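Local coordinates for protein ywnA (Bacillus subtilis subsp. subtilis, PDB 1XD7) that probably binds DNA through a winged helix-turn-helix domain and acts as a transcriptional regulator of the Rrf2 family, at the interface of chains A and B. Coordinates in Å, arbitrary orientation; residue numbers count along the deposited sequence, not the author numbering. Chains: chain A/B, ywnA.

Contact 1: the interface of chains A and B. Residues chain A 99-100, 103, 107; chain B 12-13, 16, 20.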
# COMPACT_ATOMS: atom_id res chain seq x y z
N VAL A 99 14.86 4.47 -22.31
CA VAL A 99 13.63 3.72 -22.40
C VAL A 99 13.14 3.42 -20.99
O VAL A 99 11.96 3.63 -20.68
CB VAL A 99 13.84 2.41 -23.12
CG1 VAL A 99 12.52 1.93 -23.68
CG2 VAL A 99 14.87 2.59 -24.21
N GLY A 100 14.05 2.94 -20.16
CA GLY A 100 13.70 2.62 -18.79
C GLY A 100 13.07 3.82 -18.11
O GLY A 100 12.01 3.72 -17.52
N ILE A 103 9.41 4.56 -19.27
CA ILE A 103 8.52 3.64 -18.60
C ILE A 103 8.37 4.06 -17.14
O ILE A 103 7.27 4.05 -16.59
CB ILE A 103 9.08 2.20 -18.66
CG1 ILE A 103 9.06 1.72 -20.11
CG2 ILE A 103 8.25 1.27 -17.79
CD1 ILE A 103 9.73 0.38 -20.33
N LEU A 107 4.95 4.41 -15.12
CA LEU A 107 4.72 3.83 -13.83
C LEU A 107 4.43 4.87 -12.77
O LEU A 107 3.42 4.79 -12.07
CB LEU A 107 5.93 3.00 -13.42
CG LEU A 107 5.88 1.62 -14.06
CD1 LEU A 107 4.64 0.90 -13.59
CD2 LEU A 107 5.85 1.75 -15.56
N ILE B 12 7.01 -4.75 -14.32
CA ILE B 12 6.55 -3.99 -15.48
C ILE B 12 7.69 -3.66 -16.46
O ILE B 12 7.55 -3.86 -17.68
CB ILE B 12 5.87 -2.67 -15.05
CG1 ILE B 12 4.71 -2.97 -14.09
CG2 ILE B 12 5.32 -1.95 -16.26
CD1 ILE B 12 3.58 -3.75 -14.71
N HIS B 13 8.82 -3.17 -15.95
CA HIS B 13 9.96 -2.88 -16.83
C HIS B 13 10.30 -4.13 -17.60
O HIS B 13 10.49 -4.10 -18.82
CB HIS B 13 11.18 -2.48 -16.01
CG HIS B 13 11.16 -1.05 -15.59
ND1 HIS B 13 11.41 -0.02 -16.47
CD2 HIS B 13 10.86 -0.47 -14.41
CE1 HIS B 13 11.27 1.14 -15.85
NE2 HIS B 13 10.93 0.89 -14.59
N SER B 16 7.77 -4.84 -20.23
CA SER B 16 7.87 -3.86 -21.31
C SER B 16 8.92 -4.26 -22.34
O SER B 16 8.63 -4.39 -23.52
CB SER B 16 8.23 -2.49 -20.75
OG SER B 16 7.17 -2.00 -19.95
N MET B 20 8.93 -5.99 -26.78
CA MET B 20 9.67 -5.91 -28.04
C MET B 20 10.03 -7.25 -28.64
O MET B 20 10.34 -7.34 -29.83
CB MET B 20 10.92 -5.09 -27.82
CG MET B 20 10.56 -3.68 -27.48
SD MET B 20 11.91 -2.75 -26.85
CE MET B 20 10.97 -1.50 -25.95
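A:Ile103 lies over the face of the imidazole of B:His13, where the long helix 98-122 of one subunit of this Rrf2-family winged-helix protein meets helix 7-19 of the other. The two side chains pass one another in opposite directions. The methyl CG2 of A:Ile103 sits 3.9 Å from the ring centroid of B:His13, a CH-pi contact; CG1 lies beside the backbone N (chi1 -67°), which puts CG2 anti to that N and over the ring. The same imidazole is met at its edge, in plane, by the backbone carbonyl of A:Gly100, whose O is 3.2 Å from B:His13 CE1; the lack of a side chain at A:Gly100 probably lets the ring come close to the helix. The other branch of A:Ile103 ends against B:Ser16, with CD1 3.3 Å from CB, a tight fit that suits a small residue. B:Ser16 OG turns back into its own helix and hydrogen-bonds to B:Ile12 O at 3.0 Å, the donor standing above the carbonyl plane, which allows a polar residue to pack here among aliphatic groups. An alanine in place of A:Ile103 would remove CG2 from the ring face and CD1 from B:Ser16, which would probably leave a gap beside the serine and a less closely held imidazole. One turn further along, A:Leu107 and B:Ile12 cross obliquely, A:Leu107 CD2 resting 3.8 Å from B:Ile12 CG2.

Contact 2: the interface of chains A and B. Residues chain A 110, 113-114, 117; chain B 73, 121, 125.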
# COMPACT_ATOMS: atom_id res chain seq x y z
N THR A 110 0.89 6.08 -12.76
CA THR A 110 -0.11 5.06 -12.44
C THR A 110 -0.20 4.92 -10.93
O THR A 110 -1.28 4.98 -10.35
CB THR A 110 0.26 3.71 -13.04
OG1 THR A 110 0.59 3.87 -14.43
CG2 THR A 110 -0.91 2.76 -12.93
N SER A 113 -2.41 7.16 -9.54
CA SER A 113 -3.82 6.91 -9.76
C SER A 113 -4.29 5.96 -8.66
O SER A 113 -5.31 6.19 -8.01
CB SER A 113 -4.01 6.26 -11.14
OG SER A 113 -5.36 5.85 -11.32
N VAL A 114 -3.53 4.89 -8.46
CA VAL A 114 -3.84 3.91 -7.43
C VAL A 114 -3.78 4.57 -6.07
O VAL A 114 -4.59 4.31 -5.18
CB VAL A 114 -2.84 2.75 -7.45
CG1 VAL A 114 -2.91 1.97 -6.14
CG2 VAL A 114 -3.13 1.85 -8.64
N ALA A 117 -6.72 6.56 -5.42
CA ALA A 117 -7.78 5.62 -5.11
C ALA A 117 -7.68 5.26 -3.63
O ALA A 117 -8.60 5.53 -2.86
CB ALA A 117 -7.66 4.40 -5.97
N LEU B 73 -2.46 -4.67 -14.91
CA LEU B 73 -1.42 -4.52 -13.91
C LEU B 73 -1.80 -5.39 -12.70
O LEU B 73 -0.95 -6.05 -12.11
CB LEU B 73 -1.27 -3.05 -13.53
CG LEU B 73 -0.84 -2.16 -14.71
CD1 LEU B 73 -0.17 -0.90 -14.19
CD2 LEU B 73 0.15 -2.90 -15.59
N GLU B 121 -8.05 -0.33 -9.46
CA GLU B 121 -7.35 0.51 -10.42
C GLU B 121 -6.42 -0.40 -11.22
O GLU B 121 -6.48 -0.45 -12.44
CB GLU B 121 -6.52 1.58 -9.71
CG GLU B 121 -7.28 2.86 -9.51
CD GLU B 121 -7.84 3.37 -10.82
OE1 GLU B 121 -7.03 3.72 -11.70
OE2 GLU B 121 -9.08 3.41 -10.97
N LYS B 125 -5.89 -0.44 -15.71
CA LYS B 125 -4.80 -0.23 -16.65
C LYS B 125 -4.34 -1.54 -17.25
O LYS B 125 -4.66 -2.61 -16.75
CB LYS B 125 -3.61 0.43 -15.94
CG LYS B 125 -4.01 1.53 -15.00
CD LYS B 125 -4.87 2.56 -15.69
CE LYS B 125 -5.32 3.60 -14.69
NZ LYS B 125 -4.16 4.18 -13.98
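A:Ser113 OG donates a 2.7 Å hydrogen bond to the carboxylate oxygen B:Glu121 OE1 in the polar part of this helix-to-helix interface, where the long helices 98-122 of the two Rrf2-type subunits pack together. The hydroxyl meets that oxygen from above the carboxylate plane, 50° out of it. It points anti to the backbone N of A:Ser113 (chi1 173°), out toward the partner chain, and a short side chain probably lets the helices come this close. Within chain B, the ammonium NZ of B:Lys125 forms a salt bridge with B:Glu121 OE1 at 3.7 Å; the same NZ lies 3.4 Å from A:Ser113 OG across the contact. That positive charge would probably stabilise the carboxylate in its ionised form and keep it a good acceptor for the serine. Apolar contacts flank the polar group. In B:Glu121 the bend at chi2 (-54°) accompanies an aliphatic stem that packs on chain A and an acid end that meets the serine: CB lies 3.6 Å from A:Val114 CG2, the two side chains sliding past each other in opposite directions, and CG rests 3.9 Å from A:Ala117 CB, a small residue that suits a place beside the stem. A:Thr110 and B:Lys125 instead reach toward each other, tip to tip, the threonine methyl CG2 making the contact with the lysine. That methyl, A:Thr110 CG2, also touches the branched end of B:Leu73, 3.9 Å from CD1.

Contact 3: the interface of chains A and B. Residues chain A 73, 121-122, 125, 130; chain B 110, 113-114.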
# COMPACT_ATOMS: atom_id res chain seq x y z
N LEU A 73 -10.52 8.72 7.97
CA LEU A 73 -9.35 7.88 8.15
C LEU A 73 -8.20 8.50 7.36
O LEU A 73 -7.06 8.55 7.83
CB LEU A 73 -9.66 6.46 7.69
CG LEU A 73 -10.77 5.78 8.50
CD1 LEU A 73 -10.64 4.27 8.41
CD2 LEU A 73 -10.68 6.18 9.96
N GLU A 121 -10.75 6.19 -0.60
CA GLU A 121 -11.56 5.39 0.31
C GLU A 121 -11.35 5.94 1.71
O GLU A 121 -12.31 6.30 2.40
CB GLU A 121 -11.12 3.93 0.27
CG GLU A 121 -11.89 3.12 -0.73
CD GLU A 121 -13.38 3.24 -0.52
OE1 GLU A 121 -13.86 2.79 0.54
OE2 GLU A 121 -14.07 3.80 -1.40
N LEU A 122 -10.10 6.02 2.14
CA LEU A 122 -9.77 6.52 3.47
C LEU A 122 -10.49 7.80 3.81
O LEU A 122 -10.64 8.14 4.97
CB LEU A 122 -8.28 6.78 3.60
CG LEU A 122 -7.39 5.56 3.52
CD1 LEU A 122 -5.95 6.04 3.50
CD2 LEU A 122 -7.65 4.64 4.69
N LYS A 125 -14.58 6.82 4.77
CA LYS A 125 -14.91 6.37 6.11
C LYS A 125 -14.58 7.44 7.13
O LYS A 125 -13.85 8.38 6.85
CB LYS A 125 -14.13 5.10 6.46
CG LYS A 125 -14.08 4.10 5.33
CD LYS A 125 -15.46 3.78 4.83
CE LYS A 125 -15.36 2.85 3.64
NZ LYS A 125 -14.54 1.65 3.98
N VAL A 130 -15.99 3.46 11.96
CA VAL A 130 -15.42 2.21 12.42
C VAL A 130 -15.95 1.85 13.80
O VAL A 130 -16.17 0.67 14.09
CB VAL A 130 -13.88 2.24 12.44
CG1 VAL A 130 -13.36 2.56 11.06
CG2 VAL A 130 -13.39 3.26 13.43
N THR B 110 -12.21 -2.55 6.71
CA THR B 110 -11.95 -1.30 5.99
C THR B 110 -10.76 -1.51 5.07
O THR B 110 -10.82 -1.21 3.88
CB THR B 110 -11.64 -0.16 6.96
OG1 THR B 110 -12.64 -0.11 7.99
CG2 THR B 110 -11.64 1.16 6.22
N SER B 113 -11.67 -2.77 2.01
CA SER B 113 -12.37 -1.86 1.11
C SER B 113 -11.30 -1.10 0.33
O SER B 113 -11.35 -1.00 -0.90
CB SER B 113 -13.22 -0.89 1.92
OG SER B 113 -13.78 0.11 1.09
N VAL B 114 -10.32 -0.58 1.05
CA VAL B 114 -9.22 0.16 0.44
C VAL B 114 -8.44 -0.76 -0.46
O VAL B 114 -8.00 -0.39 -1.54
CB VAL B 114 -8.27 0.71 1.51
CG1 VAL B 114 -6.94 1.10 0.88
CG2 VAL B 114 -8.91 1.91 2.20
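The backbone of A:Glu121 is still helical, whereas that of A:Lys125, past the end of helix 98-122, is extended (phi/psi -81/163°), and the side chains of both meet helix 98-122 of chain B. At this end of the two-fold interface of the deposited assembly, probably a dimer of this Rrf2-type protein, B:Ser113, A:Glu121 and A:Lys125 form the counterpart of the serine, acid and lysine group with the chains exchanged. New here is A:Leu122, the last residue of its helix. B:Val114 suits its place by its branching: CG2, directed anti to the carbonyl carbon, touches two groups of chain A, the stem of A:Glu121 and the methyl A:Leu122 CD2, the latter at 3.9 Å. The leucine lies athwart the valine at a slant and adds bulk without polarity. B:Thr110 is met from several directions, and its two unlike branches suit it to that: A:Leu73 from helix 73-80 comes tip to tip, its CD1 3.9 Å from the methyl B:Thr110 CG2, while A:Val130, in the short helix 127-130, crosses the threonine at about a right angle, its CG1 4.1 Å from the hydroxyl oxygen B:Thr110 OG1.

Contact 2 lies between the others, about 16 Å from contact 1 and 17 Å from contact 3 between the centres of their C-alpha atoms, while contacts 1 and 3 are about 32 Å apart. Helix 98-122 of chain A runs through all three. Contacts 2 and 3 are largely two-fold twins: residues 73, 110, 113, 114, 121 and 125 recur with the chains exchanged. Contact 1 adds helix 7-19 of chain B, so the long helix of one subunit reaches the N-terminal part of the other. Such a symmetric, extended interface fits a dimer, which could hold two DNA-binding domains in a fixed relation.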